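Local coordinates for putative SAM-dependent O-methyltranferase (PDB 4YMH), which binds S-adenosyl-L-homocysteine and probably transfers methyl groups from S-adenosylmethionine to oxygen atoms of its substrates, at residues K47-F59 with S76-R88. Residues are numbered along the deposited sequence; the frame is centred on the assembly and turned at random.
Sequences KMSSRLQGSWMIF and SGYSALAWYEGTR. With SAH (S-adenosyl-L-homocysteine), chain E.
Met57 of helix 51-64 packs as a knob into the hole formed by Tyr78, Ser79, Ala82 and Trp83 of helix 78-86; the short helical segments 51-59 and 78-86 run at 39°, their axes 8.0 Å apart at closest approach. Met57 CB lies over one face of the six-membered ring of Trp83, 3.6 Å from CZ3, and SD follows over that ring as a Met-aromatic contact; the bend at chi3 (-73°) then turns CE onto Ala82 CB, 3.6 Å away. Beside this knob, Ile58 lays CG1 on Ala82 O and CD1 against Glu85 CB. Tyr78, its CG anti to the backbone N (chi1 175°), extends to Gly54, whose lack of a side chain makes room for the hydroxyl. That hydroxyl donates to Ser50 O at 2.8 Å, from the face of the carbonyl plane opposite Gly54 N. In this Rossmann-like class I methyltransferase fold, the loop leading into helix 51-64 and the first turn of helix 78-86 border the cofactor pocket: Ser49 OG hydrogen-bonds to S-adenosyl-L-homocysteine OXT at 2.6 Å, and Ser79 OG, also bonded to Glu71, accepts from its amine. Replacing Tyr78 with alanine would probably leave a gap beside Gly54 and deprive Ser50 O of its second donor. The contact is looser at partly exposed Arg51, whose CB is directed away from helix 78-86.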
# COMPACT_ATOMS: atom_id res chain seq x y z
N LYS A 47 21.02 -0.25 -2.57
CA LYS A 47 20.33 -1.29 -1.79
C LYS A 47 19.42 -0.70 -0.73
O LYS A 47 18.48 -1.35 -0.27
CB LYS A 47 21.34 -2.22 -1.12
CG LYS A 47 22.23 -3.01 -2.05
CD LYS A 47 23.06 -4.01 -1.26
CE LYS A 47 23.98 -4.82 -2.16
NZ LYS A 47 24.65 -5.90 -1.40
N MET A 48 19.71 0.54 -0.31
CA MET A 48 18.93 1.19 0.74
C MET A 48 17.58 1.68 0.22
O MET A 48 17.46 2.08 -0.94
CB MET A 48 19.72 2.35 1.34
CG MET A 48 19.01 3.11 2.45
SD MET A 48 20.16 4.24 3.24
CE MET A 48 20.76 5.13 1.80
N SER A 49 16.56 1.64 1.07
CA SER A 49 15.24 2.15 0.71
C SER A 49 15.31 3.66 0.45
O SER A 49 16.27 4.30 0.87
CB SER A 49 14.22 1.81 1.80
OG SER A 49 14.15 0.40 1.98
N SER A 50 14.32 4.20 -0.25
CA SER A 50 14.20 5.64 -0.47
C SER A 50 13.66 6.37 0.77
O SER A 50 13.25 5.75 1.74
CB SER A 50 13.28 5.93 -1.65
OG SER A 50 11.93 5.64 -1.28
N ARG A 51 13.65 7.70 0.72
CA ARG A 51 13.06 8.50 1.79
C ARG A 51 11.54 8.31 1.89
O ARG A 51 10.98 8.21 3.00
CB ARG A 51 13.38 9.98 1.58
CG ARG A 51 14.86 10.32 1.71
CD ARG A 51 15.12 11.81 1.50
NE ARG A 51 14.36 12.65 2.42
CZ ARG A 51 14.70 13.89 2.76
NH1 ARG A 51 15.80 14.45 2.26
NH2 ARG A 51 13.94 14.58 3.60
N LEU A 52 10.88 8.24 0.74
CA LEU A 52 9.43 8.03 0.71
C LEU A 52 9.10 6.68 1.36
O LEU A 52 8.16 6.57 2.15
CB LEU A 52 8.90 8.08 -0.73
CG LEU A 52 7.39 7.91 -0.90
CD1 LEU A 52 6.63 8.99 -0.13
CD2 LEU A 52 7.02 7.95 -2.40
N GLN A 53 9.90 5.66 1.05
CA GLN A 53 9.70 4.35 1.67
C GLN A 53 9.89 4.43 3.17
O GLN A 53 9.20 3.75 3.92
CB GLN A 53 10.65 3.30 1.09
CG GLN A 53 10.32 2.84 -0.30
CD GLN A 53 11.29 1.79 -0.80
OE1 GLN A 53 12.25 2.11 -1.50
NE2 GLN A 53 11.06 0.53 -0.43
N GLY A 54 10.82 5.27 3.61
CA GLY A 54 10.98 5.53 5.03
C GLY A 54 9.72 6.08 5.68
O GLY A 54 9.28 5.63 6.75
N SER A 55 9.13 7.08 5.03
CA SER A 55 7.85 7.62 5.52
C SER A 55 6.78 6.53 5.57
O SER A 55 5.98 6.48 6.51
CB SER A 55 7.39 8.77 4.64
OG SER A 55 8.32 9.84 4.73
N TRP A 56 6.77 5.66 4.57
CA TRP A 56 5.80 4.56 4.53
C TRP A 56 6.00 3.58 5.70
O TRP A 56 5.04 3.13 6.32
CB TRP A 56 5.91 3.82 3.19
CG TRP A 56 5.25 2.49 3.14
CD1 TRP A 56 3.91 2.23 3.16
CD2 TRP A 56 5.90 1.22 3.02
NE1 TRP A 56 3.68 0.88 3.06
CE2 TRP A 56 4.89 0.24 2.98
CE3 TRP A 56 7.24 0.82 2.94
CZ2 TRP A 56 5.18 -1.12 2.86
CZ3 TRP A 56 7.53 -0.52 2.82
CH2 TRP A 56 6.50 -1.48 2.79
N MET A 57 7.25 3.24 5.99
CA MET A 57 7.54 2.33 7.09
C MET A 57 7.10 2.94 8.41
O MET A 57 6.46 2.26 9.22
CB MET A 57 9.04 1.98 7.11
CG MET A 57 9.49 1.20 5.89
SD MET A 57 11.26 0.86 5.93
CE MET A 57 11.94 2.43 5.58
N ILE A 58 7.43 4.21 8.63
CA ILE A 58 7.06 4.86 9.88
C ILE A 58 5.53 4.96 10.03
O ILE A 58 4.98 4.67 11.09
CB ILE A 58 7.70 6.26 9.99
CG1 ILE A 58 9.23 6.11 10.06
CG2 ILE A 58 7.17 6.98 11.22
CD1 ILE A 58 9.97 7.42 10.12
N PHE A 59 4.86 5.36 8.95
CA PHE A 59 3.40 5.44 8.95
C PHE A 59 2.78 4.08 9.28
O PHE A 59 1.90 3.97 10.14
CB PHE A 59 2.88 5.93 7.59
CG PHE A 59 1.38 6.17 7.54
CD1 PHE A 59 0.49 5.12 7.38
CD2 PHE A 59 0.86 7.46 7.64
CE1 PHE A 59 -0.89 5.34 7.32
CE2 PHE A 59 -0.50 7.69 7.57
CZ PHE A 59 -1.38 6.64 7.43
N SER A 76 22.56 -0.94 6.20
CA SER A 76 23.17 0.08 7.06
C SER A 76 22.29 0.49 8.25
O SER A 76 22.66 1.37 9.04
CB SER A 76 23.53 1.33 6.25
OG SER A 76 22.41 2.19 6.10
N GLY A 77 21.14 -0.15 8.40
CA GLY A 77 20.25 0.12 9.52
C GLY A 77 19.12 1.11 9.25
O GLY A 77 18.35 1.43 10.16
N TYR A 78 19.02 1.61 8.03
CA TYR A 78 17.99 2.61 7.68
C TYR A 78 16.57 2.15 7.98
O TYR A 78 15.80 2.88 8.62
CB TYR A 78 18.11 2.99 6.20
CG TYR A 78 17.02 3.93 5.71
CD1 TYR A 78 16.95 5.25 6.14
CD2 TYR A 78 16.06 3.49 4.78
CE1 TYR A 78 15.97 6.11 5.68
CE2 TYR A 78 15.07 4.35 4.32
CZ TYR A 78 15.03 5.66 4.77
OH TYR A 78 14.05 6.53 4.33
N SER A 79 16.20 0.96 7.52
CA SER A 79 14.82 0.50 7.75
C SER A 79 14.61 0.12 9.21
O SER A 79 13.54 0.37 9.76
CB SER A 79 14.43 -0.65 6.81
OG SER A 79 15.31 -1.76 6.89
N ALA A 80 15.63 -0.43 9.87
CA ALA A 80 15.53 -0.67 11.32
C ALA A 80 15.27 0.63 12.09
O ALA A 80 14.46 0.65 13.02
CB ALA A 80 16.80 -1.35 11.85
N LEU A 81 15.95 1.71 11.71
CA LEU A 81 15.75 2.98 12.39
C LEU A 81 14.38 3.58 12.05
O LEU A 81 13.78 4.28 12.88
CB LEU A 81 16.87 3.97 12.06
CG LEU A 81 18.24 3.58 12.66
CD1 LEU A 81 19.37 4.45 12.10
CD2 LEU A 81 18.20 3.68 14.19
N ALA A 82 13.89 3.32 10.84
CA ALA A 82 12.52 3.73 10.50
C ALA A 82 11.51 3.03 11.42
O ALA A 82 10.63 3.69 11.99
CB ALA A 82 12.20 3.43 9.04
N TRP A 83 11.63 1.71 11.56
CA TRP A 83 10.74 0.96 12.46
C TRP A 83 10.84 1.48 13.89
O TRP A 83 9.83 1.63 14.61
CB TRP A 83 11.08 -0.54 12.43
CG TRP A 83 10.98 -1.20 11.07
CD1 TRP A 83 11.94 -1.96 10.46
CD2 TRP A 83 9.86 -1.17 10.18
NE1 TRP A 83 11.49 -2.39 9.24
CE2 TRP A 83 10.22 -1.92 9.04
CE3 TRP A 83 8.59 -0.58 10.22
CZ2 TRP A 83 9.36 -2.10 7.95
CZ3 TRP A 83 7.74 -0.75 9.15
CH2 TRP A 83 8.12 -1.51 8.03
N TYR A 84 12.08 1.74 14.31
CA TYR A 84 12.36 2.30 15.63
C TYR A 84 11.58 3.61 15.82
O TYR A 84 10.88 3.79 16.84
CB TYR A 84 13.88 2.52 15.79
CG TYR A 84 14.29 3.15 17.11
CD1 TYR A 84 14.45 2.38 18.26
CD2 TYR A 84 14.52 4.51 17.21
CE1 TYR A 84 14.83 2.95 19.46
CE2 TYR A 84 14.89 5.10 18.42
CZ TYR A 84 15.04 4.31 19.54
OH TYR A 84 15.42 4.89 20.74
N GLU A 85 11.66 4.50 14.84
CA GLU A 85 10.95 5.78 14.94
C GLU A 85 9.44 5.55 15.01
O GLU A 85 8.72 6.27 15.73
CB GLU A 85 11.28 6.69 13.75
CG GLU A 85 12.68 7.33 13.79
CD GLU A 85 12.83 8.42 14.84
OE1 GLU A 85 11.84 8.77 15.52
OE2 GLU A 85 13.96 8.94 14.98
N GLY A 86 8.96 4.56 14.26
CA GLY A 86 7.53 4.31 14.20
C GLY A 86 6.97 3.62 15.43
O GLY A 86 5.75 3.50 15.57
N THR A 87 7.85 3.14 16.31
CA THR A 87 7.39 2.46 17.52
C THR A 87 7.92 3.07 18.83
O THR A 87 8.02 2.38 19.85
CB THR A 87 7.79 0.98 17.48
OG1 THR A 87 9.21 0.88 17.28
CG2 THR A 87 7.05 0.26 16.36
N ARG A 88 8.23 4.36 18.82
CA ARG A 88 8.73 5.04 20.01
C ARG A 88 7.74 4.98 21.18
O ARG A 88 8.15 4.89 22.33
CB ARG A 88 9.05 6.50 19.70
CG ARG A 88 10.38 6.72 19.03
CD ARG A 88 10.67 8.20 18.86
NE ARG A 88 11.92 8.40 18.13
CZ ARG A 88 13.11 8.50 18.71
NH1 ARG A 88 13.22 8.43 20.03
NH2 ARG A 88 14.19 8.67 17.96
N SAH E . 16.63 -3.09 4.60
CA SAH E . 17.66 -2.19 4.18
CB SAH E . 18.39 -2.71 2.94
CG SAH E . 18.69 -4.20 2.88
SD SAH E . 19.68 -4.58 1.49
C SAH E . 17.09 -0.83 3.87
O SAH E . 17.82 0.14 3.87
OXT SAH E . 15.90 -0.73 3.61
C5' SAH E . 19.81 -6.30 1.76
C4' SAH E . 20.73 -6.69 2.91
O4' SAH E . 20.61 -8.08 3.16
C3' SAH E . 22.19 -6.46 2.61
O3' SAH E . 22.79 -5.68 3.62
C2' SAH E . 22.79 -7.84 2.58
O2' SAH E . 24.12 -7.87 2.99
C1' SAH E . 21.86 -8.65 3.45
N9 SAH E . 21.84 -10.08 3.12
C8 SAH E . 21.93 -10.64 1.92
N7 SAH E . 21.86 -11.95 2.01
C5 SAH E . 21.73 -12.25 3.28
C6 SAH E . 21.59 -13.47 4.07
N6 SAH E . 21.60 -14.63 3.45
N1 SAH E . 21.45 -13.38 5.39
C2 SAH E . 21.43 -12.19 5.98
N3 SAH E . 21.54 -11.04 5.34
C4 SAH E . 21.69 -11.01 4.01